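PDB 2D5M: flavoredoxin from Desulfovibrio vulgaris str. 'Miyazaki F', which binds flavin mononucleotide and probably serves as an electron-transfer flavoprotein related to the flavin reductases. Local coordinates for residues G20-I30 against P100-V111; C39-L50 against H131-M139. All coordinates share one frame; numbering follows the deposited sequence. Where two conformers were deposited one is given.

Contact 1 (G20-I30 against P100-V111). With FMN (flavin mononucleotide), chain E.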
loop_
_atom_site.group_PDB
_atom_site.type_symbol
_atom_site.label_atom_id
_atom_site.label_comp_id
_atom_site.label_asym_id
_atom_site.label_seq_id
_atom_site.Cartn_x
_atom_site.Cartn_y
_atom_site.Cartn_z
ATOM N N GLY A 20 -5.808 -13.705 7.217
ATOM C CA GLY A 20 -6.323 -15.019 7.634
ATOM C C GLY A 20 -5.804 -15.389 8.997
ATOM O O GLY A 20 -4.615 -15.213 9.307
ATOM N N THR A 21 -6.665 -15.956 9.839
ATOM C CA THR A 21 -6.349 -16.352 11.197
ATOM C C THR A 21 -7.175 -17.574 11.630
ATOM O O THR A 21 -8.155 -17.935 10.982
ATOM C CB THR A 21 -6.672 -15.223 12.192
ATOM O OG1 THR A 21 -8.054 -14.866 12.094
ATOM C CG2 THR A 21 -5.769 -13.997 12.039
ATOM N N TYR A 22 -6.737 -18.197 12.716
ATOM C CA TYR A 22 -7.549 -19.154 13.462
ATOM C C TYR A 22 -7.960 -18.555 14.804
ATOM O O TYR A 22 -7.126 -17.956 15.494
ATOM C CB TYR A 22 -6.752 -20.437 13.747
ATOM C CG TYR A 22 -6.465 -21.308 12.575
ATOM C CD1 TYR A 22 -7.439 -21.853 11.794
ATOM C CD2 TYR A 22 -5.110 -21.593 12.236
ATOM C CE1 TYR A 22 -7.146 -22.666 10.694
ATOM C CE2 TYR A 22 -4.824 -22.397 11.151
ATOM C CZ TYR A 22 -5.838 -22.953 10.389
ATOM O OH TYR A 22 -5.507 -23.724 9.320
ATOM N N ASP A 23 -9.224 -18.724 15.197
ATOM C CA ASP A 23 -9.639 -18.345 16.541
ATOM C C ASP A 23 -9.248 -19.420 17.531
ATOM O O ASP A 23 -8.573 -20.402 17.217
ATOM C CB ASP A 23 -11.111 -17.952 16.595
ATOM C CG ASP A 23 -12.104 -19.114 16.695
ATOM O OD1 ASP A 23 -11.712 -20.298 16.599
ATOM O OD2 ASP A 23 -13.295 -18.787 16.847
ATOM N N ARG A 24 -9.661 -19.224 18.772
ATOM C CA ARG A 24 -9.244 -20.127 19.862
ATOM C C ARG A 24 -9.764 -21.548 19.702
ATOM O O ARG A 24 -9.132 -22.453 20.280
ATOM C CB ARG A 24 -9.658 -19.543 21.197
ATOM C CG ARG A 24 -11.178 -19.505 21.381
ATOM C CD ARG A 24 -11.492 -18.514 22.553
ATOM N NE ARG A 24 -12.915 -18.344 22.742
ATOM C CZ ARG A 24 -13.653 -17.585 21.959
ATOM N NH1 ARG A 24 -13.175 -16.875 20.934
ATOM N NH2 ARG A 24 -14.967 -17.495 22.213
ATOM N N ASP A 25 -10.809 -21.718 18.934
ATOM C CA ASP A 25 -11.405 -23.027 18.640
ATOM C C ASP A 25 -10.993 -23.518 17.253
ATOM O O ASP A 25 -11.604 -24.454 16.777
ATOM C CB ASP A 25 -12.925 -22.920 18.748
ATOM C CG ASP A 25 -13.349 -22.618 20.176
ATOM O OD1 ASP A 25 -12.861 -23.422 20.995
ATOM O OD2 ASP A 25 -14.103 -21.642 20.415
ATOM N N SER A 26 -9.970 -22.908 16.665
ATOM C CA SER A 26 -9.389 -23.305 15.382
ATOM C C SER A 26 -10.334 -23.054 14.245
ATOM O O SER A 26 -10.208 -23.619 13.137
ATOM C CB SER A 26 -8.916 -24.773 15.407
ATOM O OG SER A 26 -7.862 -24.929 16.336
ATOM N N ARG A 27 -11.318 -22.164 14.427
ATOM C CA ARG A 27 -12.173 -21.748 13.325
ATOM C C ARG A 27 -11.407 -20.788 12.423
ATOM O O ARG A 27 -10.852 -19.796 12.917
ATOM C CB ARG A 27 -13.445 -21.054 13.868
ATOM C CG ARG A 27 -14.241 -21.900 14.816
ATOM C CD ARG A 27 -15.358 -21.203 15.542
ATOM N NE ARG A 27 -16.241 -20.430 14.693
ATOM C CZ ARG A 27 -16.361 -19.100 14.563
ATOM N NH1 ARG A 27 -15.643 -18.238 15.253
ATOM N NH2 ARG A 27 -17.266 -18.599 13.713
ATOM N N PRO A 28 -11.339 -21.034 11.124
ATOM C CA PRO A 28 -10.606 -20.167 10.225
ATOM C C PRO A 28 -11.391 -18.924 9.861
ATOM O O PRO A 28 -12.613 -18.963 9.716
ATOM C CB PRO A 28 -10.366 -21.055 8.998
ATOM C CG PRO A 28 -11.600 -21.886 8.944
ATOM C CD PRO A 28 -11.931 -22.211 10.382
ATOM N N ASN A 29 -10.682 -17.815 9.662
ATOM C CA ASN A 29 -11.305 -16.543 9.325
ATOM C C ASN A 29 -10.446 -15.769 8.321
ATOM O O ASN A 29 -9.254 -16.021 8.195
ATOM C CB ASN A 29 -11.467 -15.697 10.576
ATOM C CG ASN A 29 -12.460 -14.550 10.423
ATOM O OD1 ASN A 29 -13.385 -14.619 9.596
ATOM N ND2 ASN A 29 -12.293 -13.520 11.246
ATOM N N ILE A 30 -11.112 -14.852 7.629
ATOM C CA ILE A 30 -10.487 -13.879 6.779
ATOM C C ILE A 30 -11.237 -12.571 6.951
ATOM O O ILE A 30 -12.471 -12.578 7.064
ATOM C CB ILE A 30 -10.508 -14.264 5.276
ATOM C CG1 ILE A 30 -11.802 -14.992 4.871
ATOM C CG2 ILE A 30 -9.243 -15.036 4.910
ATOM C CD1 ILE A 30 -11.998 -15.245 3.379
ATOM N N PRO A 100 -9.841 -23.028 3.518
ATOM C CA PRO A 100 -8.861 -22.529 4.489
ATOM C C PRO A 100 -7.683 -23.497 4.564
ATOM O O PRO A 100 -7.797 -24.593 5.161
ATOM C CB PRO A 100 -9.675 -22.492 5.789
ATOM C CG PRO A 100 -10.663 -23.628 5.636
ATOM C CD PRO A 100 -10.955 -23.764 4.166
ATOM N N VAL A 101 -6.603 -23.157 3.900
ATOM C CA VAL A 101 -5.450 -24.017 3.818
ATOM C C VAL A 101 -4.514 -23.710 4.971
ATOM O O VAL A 101 -4.096 -22.541 5.115
ATOM C CB VAL A 101 -4.688 -23.834 2.475
ATOM C CG1 VAL A 101 -3.478 -24.695 2.444
ATOM C CG2 VAL A 101 -5.618 -24.110 1.301
ATOM N N PRO A 102 -4.136 -24.664 5.803
ATOM C CA PRO A 102 -3.207 -24.337 6.895
ATOM C C PRO A 102 -1.864 -23.852 6.370
ATOM O O PRO A 102 -1.288 -24.434 5.444
ATOM C CB PRO A 102 -3.050 -25.644 7.666
ATOM C CG PRO A 102 -4.115 -26.512 7.170
ATOM C CD PRO A 102 -4.540 -26.081 5.832
ATOM N N GLY A 103 -1.330 -22.790 6.971
ATOM C CA GLY A 103 0.026 -22.374 6.723
ATOM C C GLY A 103 1.016 -23.485 6.984
ATOM O O GLY A 103 0.812 -24.317 7.858
ATOM N N GLU A 104 2.081 -23.469 6.193
ATOM C CA GLU A 104 3.166 -24.443 6.374
ATOM C C GLU A 104 4.144 -23.991 7.422
ATOM O O GLU A 104 4.861 -24.849 7.985
ATOM C CB GLU A 104 3.840 -24.699 5.009
ATOM C CG GLU A 104 2.855 -25.407 4.059
ATOM C CD GLU A 104 3.486 -25.624 2.685
ATOM O OE1 GLU A 104 4.212 -24.662 2.247
ATOM O OE2 GLU A 104 3.345 -26.694 2.038
ATOM N N HIS A 105 4.255 -22.681 7.653
ATOM C CA HIS A 105 5.254 -22.091 8.502
ATOM C C HIS A 105 4.663 -21.386 9.726
ATOM O O HIS A 105 5.385 -21.128 10.684
ATOM C CB HIS A 105 6.114 -21.086 7.713
ATOM C CG HIS A 105 6.764 -21.699 6.523
ATOM N ND1 HIS A 105 7.961 -22.348 6.563
ATOM C CD2 HIS A 105 6.293 -21.778 5.231
ATOM C CE1 HIS A 105 8.192 -22.779 5.321
ATOM N NE2 HIS A 105 7.216 -22.462 4.504
ATOM N N VAL A 106 3.389 -21.011 9.669
ATOM C CA VAL A 106 2.752 -20.198 10.741
ATOM C C VAL A 106 1.368 -20.792 11.022
ATOM O O VAL A 106 0.776 -21.434 10.159
ATOM C CB VAL A 106 2.663 -18.698 10.438
ATOM C CG1 VAL A 106 4.009 -18.143 9.934
ATOM C CG2 VAL A 106 1.579 -18.400 9.409
ATOM N N ASP A 107 0.930 -20.472 12.233
ATOM C CA ASP A 107 -0.346 -20.978 12.776
ATOM C C ASP A 107 -1.546 -20.148 12.332
ATOM O O ASP A 107 -2.176 -19.424 13.138
ATOM C CB ASP A 107 -0.249 -21.005 14.287
ATOM C CG ASP A 107 -1.424 -21.706 14.931
ATOM O OD1 ASP A 107 -2.125 -22.486 14.235
ATOM O OD2 ASP A 107 -1.606 -21.477 16.153
ATOM N N ALA A 108 -1.875 -20.209 11.039
ATOM C CA ALA A 108 -2.953 -19.438 10.405
ATOM C C ALA A 108 -3.291 -20.066 9.074
ATOM O O ALA A 108 -2.397 -20.603 8.404
ATOM C CB ALA A 108 -2.568 -17.985 10.215
ATOM N N PRO A 109 -4.537 -19.955 8.637
ATOM C CA PRO A 109 -4.933 -20.432 7.317
ATOM C C PRO A 109 -4.763 -19.339 6.247
ATOM O O PRO A 109 -4.885 -18.153 6.600
ATOM C CB PRO A 109 -6.410 -20.729 7.472
ATOM C CG PRO A 109 -6.862 -19.626 8.420
ATOM C CD PRO A 109 -5.675 -19.382 9.339
ATOM N N TYR A 110 -4.584 -19.750 5.003
ATOM C CA TYR A 110 -4.696 -18.831 3.866
ATOM C C TYR A 110 -5.799 -19.338 2.941
ATOM O O TYR A 110 -6.342 -20.428 3.111
ATOM C CB TYR A 110 -3.399 -18.624 3.150
ATOM C CG TYR A 110 -2.763 -19.826 2.501
ATOM C CD1 TYR A 110 -3.056 -20.190 1.217
ATOM C CD2 TYR A 110 -1.843 -20.611 3.171
ATOM C CE1 TYR A 110 -2.465 -21.296 0.600
ATOM C CE2 TYR A 110 -1.236 -21.684 2.562
ATOM C CZ TYR A 110 -1.565 -22.031 1.294
ATOM O OH TYR A 110 -0.946 -23.109 0.673
ATOM N N VAL A 111 -6.137 -18.525 1.934
ATOM C CA VAL A 111 -7.227 -18.850 1.027
ATOM C C VAL A 111 -6.684 -19.651 -0.156
ATOM O O VAL A 111 -5.946 -19.091 -0.989
ATOM C CB VAL A 111 -7.977 -17.608 0.527
ATOM C CG1 VAL A 111 -9.152 -18.061 -0.310
ATOM C CG2 VAL A 111 -8.431 -16.737 1.688
HETATM N N1 FMN E . -10.772 -3.098 8.902
HETATM C C2 FMN E . -9.610 -2.870 9.591
HETATM O O2 FMN E . -9.576 -2.966 10.826
HETATM N N3 FMN E . -8.474 -2.493 8.878
HETATM C C4 FMN E . -8.418 -2.290 7.518
HETATM O O4 FMN E . -7.351 -1.945 6.968
HETATM C C4A FMN E . -9.638 -2.475 6.810
HETATM N N5 FMN E . -9.671 -2.236 5.477
HETATM C C5A FMN E . -10.829 -2.594 4.833
HETATM C C6 FMN E . -10.887 -2.383 3.427
HETATM C C7 FMN E . -11.982 -2.743 2.657
HETATM C C7M FMN E . -12.053 -2.469 1.173
HETATM C C8 FMN E . -13.081 -3.390 3.336
HETATM C C8M FMN E . -14.258 -3.882 2.509
HETATM C C9 FMN E . -13.067 -3.534 4.713
HETATM C C9A FMN E . -11.970 -3.159 5.471
HETATM N N10 FMN E . -11.913 -3.254 6.879
HETATM C C10 FMN E . -10.747 -2.975 7.548
HETATM C "C1'" FMN E . -13.101 -3.742 7.635
HETATM C "C2'" FMN E . -12.972 -5.202 8.062
HETATM O "O2'" FMN E . -12.564 -6.056 6.986
HETATM C "C3'" FMN E . -14.338 -5.679 8.567
HETATM O "O3'" FMN E . -14.594 -4.973 9.804
HETATM C "C4'" FMN E . -14.442 -7.181 8.779
HETATM O "O4'" FMN E . -15.863 -7.469 8.895
HETATM C "C5'" FMN E . -13.736 -7.677 9.992
HETATM O "O5'" FMN E . -13.950 -9.123 10.071
HETATM P P FMN E . -13.655 -9.940 11.427
HETATM O O1P FMN E . -14.526 -9.340 12.541
HETATM O O2P FMN E . -12.192 -9.851 11.790
HETATM O O3P FMN E . -14.102 -11.330 11.013
HETATM O O HOH W 1 -3.976 -17.275 13.359
HETATM O O HOH W 2 -7.606 -24.651 7.914
#
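The phenol oxygen of Tyr-22 reaches across to the 100-111 segment through a water: OH lies 2.7 Å from water 2, which sits in the plane of the ring and donates to Pro-100 O at 2.8 Å. The same oxygen rests against Pro-102, with OH 3.4 Å from Pro-102 CA. The ring itself lies flat on Pro-109, whose CD stands 3.5 Å from the ring centroid and only 6° off the ring normal, a CH-pi contact over the face. Tyr-22 CG is turned anti to its own carbonyl carbon (chi1 -70°), which swings the ring back over the proline although its CB starts off to the side. A second bridge uses water 1, which accepts from Tyr-22 N and donates to Asp-107 O, so main chain and ring are both tied to the partner segment by solvent. Further along, Pro-28 CB meets Pro-100 CB at 3.6 Å, and Ile-30 CG2 meets Val-111 CG2 at 3.7 Å. Asn-29 turns the other way: with its CG anti to the backbone N (chi1 -163°), ND2 donates a nearly straight 2.9 Å hydrogen bond to phosphate oxygen O3P of FMN. The hairpin of strands 14-22 and 28-41 thus offers Pro-28 and Tyr-22 to the prolines of the small two-stranded sheet and an amide to the cofactor. Helix 92-96 covers the apolar end, where Phe-93 touches Pro-28, Ile-30 and Pro-100. Arg-63 of helix 55-63 forms a salt bridge with Asp-107, while Thr-67 of strand 65-70 bonds to both Gly-20 and Pro-109 O.

Contact 2 (C39-L50 against H131-M139). With ZN (zinc ion), chain D; ZN (zinc ion), chain B; FMN (flavin mononucleotide), chain E.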
loop_
_atom_site.group_PDB
_atom_site.type_symbol
_atom_site.label_atom_id
_atom_site.label_comp_id
_atom_site.label_asym_id
_atom_site.label_seq_id
_atom_site.Cartn_x
_atom_site.Cartn_y
_atom_site.Cartn_z
ATOM N N CYS A 39 6.477 -2.813 5.322
ATOM C CA CYS A 39 7.113 -1.819 6.178
ATOM C C CYS A 39 8.606 -1.951 6.269
ATOM O O CYS A 39 9.264 -0.934 6.536
ATOM C CB CYS A 39 6.550 -1.758 7.608
ATOM S SG CYS A 39 6.679 -3.324 8.535
ATOM N N CYS A 40 9.180 -3.111 6.097
ATOM C CA CYS A 40 10.611 -3.297 6.284
ATOM C C CYS A 40 11.122 -4.374 5.354
ATOM O O CYS A 40 10.441 -5.326 5.014
ATOM C CB CYS A 40 11.070 -3.745 7.687
ATOM S SG CYS A 40 10.765 -2.547 8.977
ATOM N N SER A 41 12.407 -4.237 4.999
ATOM C CA SER A 41 13.125 -5.237 4.263
ATOM C C SER A 41 13.950 -6.171 5.155
ATOM O O SER A 41 14.399 -7.208 4.686
ATOM C CB SER A 41 14.026 -4.618 3.205
ATOM O OG SER A 41 13.159 -4.001 2.276
ATOM N N GLN A 42 14.197 -5.798 6.418
ATOM C CA GLN A 42 14.931 -6.678 7.319
ATOM C C GLN A 42 14.285 -6.683 8.696
ATOM O O GLN A 42 14.442 -5.691 9.368
ATOM C CB GLN A 42 16.408 -6.292 7.477
ATOM C CG GLN A 42 17.154 -7.394 8.243
ATOM C CD GLN A 42 17.325 -8.624 7.401
ATOM O OE1 GLN A 42 18.324 -8.829 6.652
ATOM N NE2 GLN A 42 16.435 -9.486 7.433
ATOM N N PRO A 43 13.612 -7.730 9.115
ATOM C CA PRO A 43 13.162 -8.854 8.258
ATOM C C PRO A 43 12.123 -8.338 7.312
ATOM O O PRO A 43 11.471 -7.326 7.634
ATOM C CB PRO A 43 12.620 -9.888 9.249
ATOM C CG PRO A 43 12.189 -9.077 10.399
ATOM C CD PRO A 43 13.068 -7.852 10.496
ATOM N N PRO A 44 11.892 -9.071 6.259
ATOM C CA PRO A 44 10.800 -8.658 5.347
ATOM C C PRO A 44 9.512 -8.665 6.155
ATOM O O PRO A 44 9.233 -9.665 6.820
ATOM C CB PRO A 44 10.825 -9.751 4.266
ATOM C CG PRO A 44 11.518 -10.920 4.956
ATOM C CD PRO A 44 12.519 -10.325 5.887
ATOM N N SER A 45 8.763 -7.575 6.145
ATOM C CA SER A 45 7.622 -7.398 7.025
ATOM C C SER A 45 6.506 -6.604 6.391
ATOM O O SER A 45 6.778 -5.735 5.551
ATOM C CB SER A 45 8.036 -6.626 8.300
ATOM O OG SER A 45 9.087 -7.191 9.036
ATOM N N ILE A 46 5.277 -6.887 6.812
ATOM C CA ILE A 46 4.087 -6.147 6.438
ATOM C C ILE A 46 3.425 -5.628 7.692
ATOM O O ILE A 46 3.287 -6.379 8.686
ATOM C CB ILE A 46 3.115 -7.024 5.598
ATOM C CG1 ILE A 46 3.780 -7.280 4.246
ATOM C CG2 ILE A 46 1.745 -6.399 5.474
ATOM C CD1 ILE A 46 3.039 -8.309 3.382
ATOM N N ALA A 47 2.993 -4.403 7.639
ATOM C CA ALA A 47 2.194 -3.740 8.678
ATOM C C ALA A 47 0.742 -3.719 8.253
ATOM O O ALA A 47 0.413 -3.395 7.111
ATOM C CB ALA A 47 2.725 -2.334 8.900
ATOM N N VAL A 48 -0.143 -4.030 9.209
ATOM C CA VAL A 48 -1.589 -4.006 8.966
ATOM C C VAL A 48 -2.247 -3.304 10.154
ATOM O O VAL A 48 -1.990 -3.668 11.299
ATOM C CB VAL A 48 -2.155 -5.409 8.782
ATOM C CG1 VAL A 48 -3.551 -5.195 8.197
ATOM C CG2 VAL A 48 -1.327 -6.334 7.909
ATOM N N SER A 49 -3.056 -2.327 9.884
ATOM C CA SER A 49 -3.801 -1.615 10.928
ATOM C C SER A 49 -5.146 -2.252 11.094
ATOM O O SER A 49 -5.997 -2.017 10.250
ATOM C CB SER A 49 -3.940 -0.151 10.520
ATOM O OG SER A 49 -2.700 0.483 10.463
ATOM N N LEU A 50 -5.354 -3.027 12.146
ATOM C CA LEU A 50 -6.588 -3.737 12.416
ATOM C C LEU A 50 -7.222 -3.206 13.683
ATOM O O LEU A 50 -6.582 -3.121 14.722
ATOM C CB LEU A 50 -6.322 -5.248 12.578
ATOM C CG LEU A 50 -5.605 -5.956 11.420
ATOM C CD1 LEU A 50 -5.515 -7.451 11.588
ATOM C CD2 LEU A 50 -6.298 -5.596 10.081
ATOM N N HIS A 131 -2.891 5.280 17.143
ATOM C CA HIS A 131 -2.381 4.461 16.012
ATOM C C HIS A 131 -2.149 3.036 16.492
ATOM O O HIS A 131 -1.466 2.888 17.495
ATOM C CB HIS A 131 -1.256 5.256 15.521
ATOM C CG HIS A 131 -0.327 4.490 14.673
ATOM N ND1 HIS A 131 -0.391 4.707 13.330
ATOM C CD2 HIS A 131 0.679 3.639 14.942
ATOM C CE1 HIS A 131 0.573 3.955 12.779
ATOM N NE2 HIS A 131 1.200 3.302 13.736
ATOM N N THR A 132 -2.686 2.038 15.780
ATOM C CA THR A 132 -2.576 0.608 16.096
ATOM C C THR A 132 -2.160 -0.230 14.894
ATOM O O THR A 132 -2.814 -0.154 13.847
ATOM C CB THR A 132 -4.022 0.248 16.632
ATOM O OG1 THR A 132 -4.293 1.074 17.792
ATOM C CG2 THR A 132 -4.106 -1.180 16.953
ATOM N N GLN A 133 -1.117 -1.014 14.994
ATOM C CA GLN A 133 -0.663 -1.783 13.857
ATOM C C GLN A 133 -0.039 -3.068 14.341
ATOM O O GLN A 133 0.722 -3.103 15.298
ATOM C CB GLN A 133 0.383 -1.110 12.915
ATOM C CG GLN A 133 0.100 0.222 12.303
ATOM C CD GLN A 133 1.539 0.684 11.903
ATOM O OE1 GLN A 133 1.880 0.654 10.740
ATOM N NE2 GLN A 133 2.261 0.950 12.994
ATOM N N PHE A 134 -0.341 -4.123 13.615
ATOM C CA PHE A 134 0.373 -5.388 13.766
ATOM C C PHE A 134 1.472 -5.475 12.706
ATOM O O PHE A 134 1.195 -5.181 11.539
ATOM C CB PHE A 134 -0.562 -6.597 13.594
ATOM C CG PHE A 134 -1.594 -6.781 14.652
ATOM C CD1 PHE A 134 -2.932 -6.719 14.335
ATOM C CD2 PHE A 134 -1.270 -7.087 15.970
ATOM C CE1 PHE A 134 -3.879 -6.954 15.291
ATOM C CE2 PHE A 134 -2.275 -7.292 16.903
ATOM C CZ PHE A 134 -3.581 -7.208 16.592
ATOM N N ILE A 135 2.657 -5.848 13.108
ATOM C CA ILE A 135 3.785 -6.019 12.186
ATOM C C ILE A 135 4.055 -7.493 12.108
ATOM O O ILE A 135 4.379 -8.163 13.125
ATOM C CB ILE A 135 5.029 -5.284 12.670
ATOM C CG1 ILE A 135 4.750 -3.829 13.056
ATOM C CG2 ILE A 135 6.114 -5.412 11.622
ATOM C CD1 ILE A 135 4.192 -3.030 11.940
ATOM N N GLY A 136 3.898 -8.060 10.913
ATOM C CA GLY A 136 4.206 -9.452 10.669
ATOM C C GLY A 136 5.480 -9.610 9.879
ATOM O O GLY A 136 5.706 -8.911 8.904
ATOM N N GLU A 137 6.304 -10.546 10.327
ATOM C CA GLU A 137 7.478 -10.969 9.570
ATOM C C GLU A 137 7.007 -11.965 8.519
ATOM O O GLU A 137 6.348 -12.950 8.828
ATOM C CB GLU A 137 8.516 -11.620 10.462
ATOM C CG GLU A 137 9.720 -12.118 9.708
ATOM C CD GLU A 137 10.857 -12.653 10.559
ATOM O OE1 GLU A 137 10.824 -12.459 11.806
ATOM O OE2 GLU A 137 11.785 -13.281 9.966
ATOM N N ILE A 138 7.371 -11.737 7.275
ATOM C CA ILE A 138 7.074 -12.632 6.178
ATOM C C ILE A 138 7.973 -13.856 6.260
ATOM O O ILE A 138 9.193 -13.761 6.164
ATOM C CB ILE A 138 7.298 -11.925 4.811
ATOM C CG1 ILE A 138 6.378 -10.718 4.668
ATOM C CG2 ILE A 138 7.139 -12.889 3.672
ATOM C CD1 ILE A 138 6.682 -9.817 3.457
ATOM N N MET A 139 7.335 -15.012 6.457
ATOM C CA MET A 139 8.015 -16.287 6.559
ATOM C C MET A 139 8.047 -17.010 5.237
ATOM O O MET A 139 8.965 -17.834 4.991
ATOM C CB MET A 139 7.383 -17.157 7.674
ATOM C CG MET A 139 7.235 -16.462 8.995
ATOM S SD MET A 139 8.707 -15.625 9.632
ATOM C CE MET A 139 9.734 -17.032 9.960
HETATM ZN ZN ZN D . 8.695 -3.090 9.789
HETATM ZN ZN ZN B . -1.732 5.650 12.085
HETATM N N1 FMN E . -10.772 -3.098 8.902
HETATM C C2 FMN E . -9.610 -2.870 9.591
HETATM O O2 FMN E . -9.576 -2.966 10.826
HETATM N N3 FMN E . -8.474 -2.493 8.878
HETATM C C4 FMN E . -8.418 -2.290 7.518
HETATM O O4 FMN E . -7.351 -1.945 6.968
HETATM C C4A FMN E . -9.638 -2.475 6.810
HETATM N N5 FMN E . -9.671 -2.236 5.477
HETATM C C5A FMN E . -10.829 -2.594 4.833
HETATM C C6 FMN E . -10.887 -2.383 3.427
HETATM C C7 FMN E . -11.982 -2.743 2.657
HETATM C C7M FMN E . -12.053 -2.469 1.173
HETATM C C8 FMN E . -13.081 -3.390 3.336
HETATM C C8M FMN E . -14.258 -3.882 2.509
HETATM C C9 FMN E . -13.067 -3.534 4.713
HETATM C C9A FMN E . -11.970 -3.159 5.471
HETATM N N10 FMN E . -11.913 -3.254 6.879
HETATM C C10 FMN E . -10.747 -2.975 7.548
HETATM C "C1'" FMN E . -13.101 -3.742 7.635
HETATM C "C2'" FMN E . -12.972 -5.202 8.062
HETATM O "O2'" FMN E . -12.564 -6.056 6.986
HETATM C "C3'" FMN E . -14.338 -5.679 8.567
HETATM O "O3'" FMN E . -14.594 -4.973 9.804
HETATM C "C4'" FMN E . -14.442 -7.181 8.779
HETATM O "O4'" FMN E . -15.863 -7.469 8.895
HETATM C "C5'" FMN E . -13.736 -7.677 9.992
HETATM O "O5'" FMN E . -13.950 -9.123 10.071
HETATM P P FMN E . -13.655 -9.940 11.427
HETATM O O1P FMN E . -14.526 -9.340 12.541
HETATM O O2P FMN E . -12.192 -9.851 11.790
HETATM O O3P FMN E . -14.102 -11.330 11.013
HETATM O O HOH W 3 9.293 -4.980 10.831
HETATM O O HOH W 4 -1.754 7.753 12.857
#
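Ala-47 and Ile-135 form the tightest spot between the two strands: Ile-135 CD1 presses on Ala-47 CB at 3.4 Å, closer than usual van der Waals contact. Ile-135 reaches it because CG1 is anti to the carbonyl carbon and the chain then bends again (chi2 -59°), while its other branch, CG2, lies 3.8 Å from Cys-39 SG. The other side of the sheet is also well filled. Leu-50 CD1 meets the edge of the Phe-134 ring, 3.8 Å from Phe-134 CD1, and Ile-46 and Ile-138 touch through their terminal methyls. Between these layers, main-chain bonds run both ways from Ile-46 to Gly-136 and from Val-48 to Phe-134, and Ile-138 N closes on Pro-44 O at 2.8 Å. The solvent side is the end at Pro-43 and Glu-137, both partly exposed, where the extended Glu-137 lays its carboxylate beside the proline ring, Glu-137 CD 3.5 Å from Pro-43 CB; a long, weak ion pair links its OE1 to Lys-121. Ser-45 OG donates to Pro-43 O and accepts from water 3, a ligand of the zinc ion held by Cys-39 SG at 2.4 Å and by Cys-40 SG. Cys-39 and Cys-40 together face Ser-45 in a classic beta bulge. His-131 of the second subunit completes that site, and His-131 of this chain binds the zinc held by the partner's cysteines. With FMN N3 donating to Ser-49 O at 2.9 Å, the antiparallel pair joins flavin and dimer-interface metal in a sheet consistent with the FMN-binding split barrel of flavin reductase-like proteins.

How the contacts relate
Contact 2 is buried and lies nearer the centre of the chain, whereas contact 1 is only partly buried, toward the periphery. Both draw on strand 28-41: contact 1 takes its beginning and contact 2 its far end, so the same strand serves both. Regular main-chain pairing dominates contact 2, while contact 1 brings a separate small sheet against the main one by proline packing and water bridges. The two meet directly where Val-106 CG1 packs on Met-139 CG at 3.8 Å. They also share FMN, contact 1 at the phosphate and contact 2 at the isoalloxazine ring; of the two, contact 2 reaches the second subunit far more and supplies the cysteine and histidine zinc ligands.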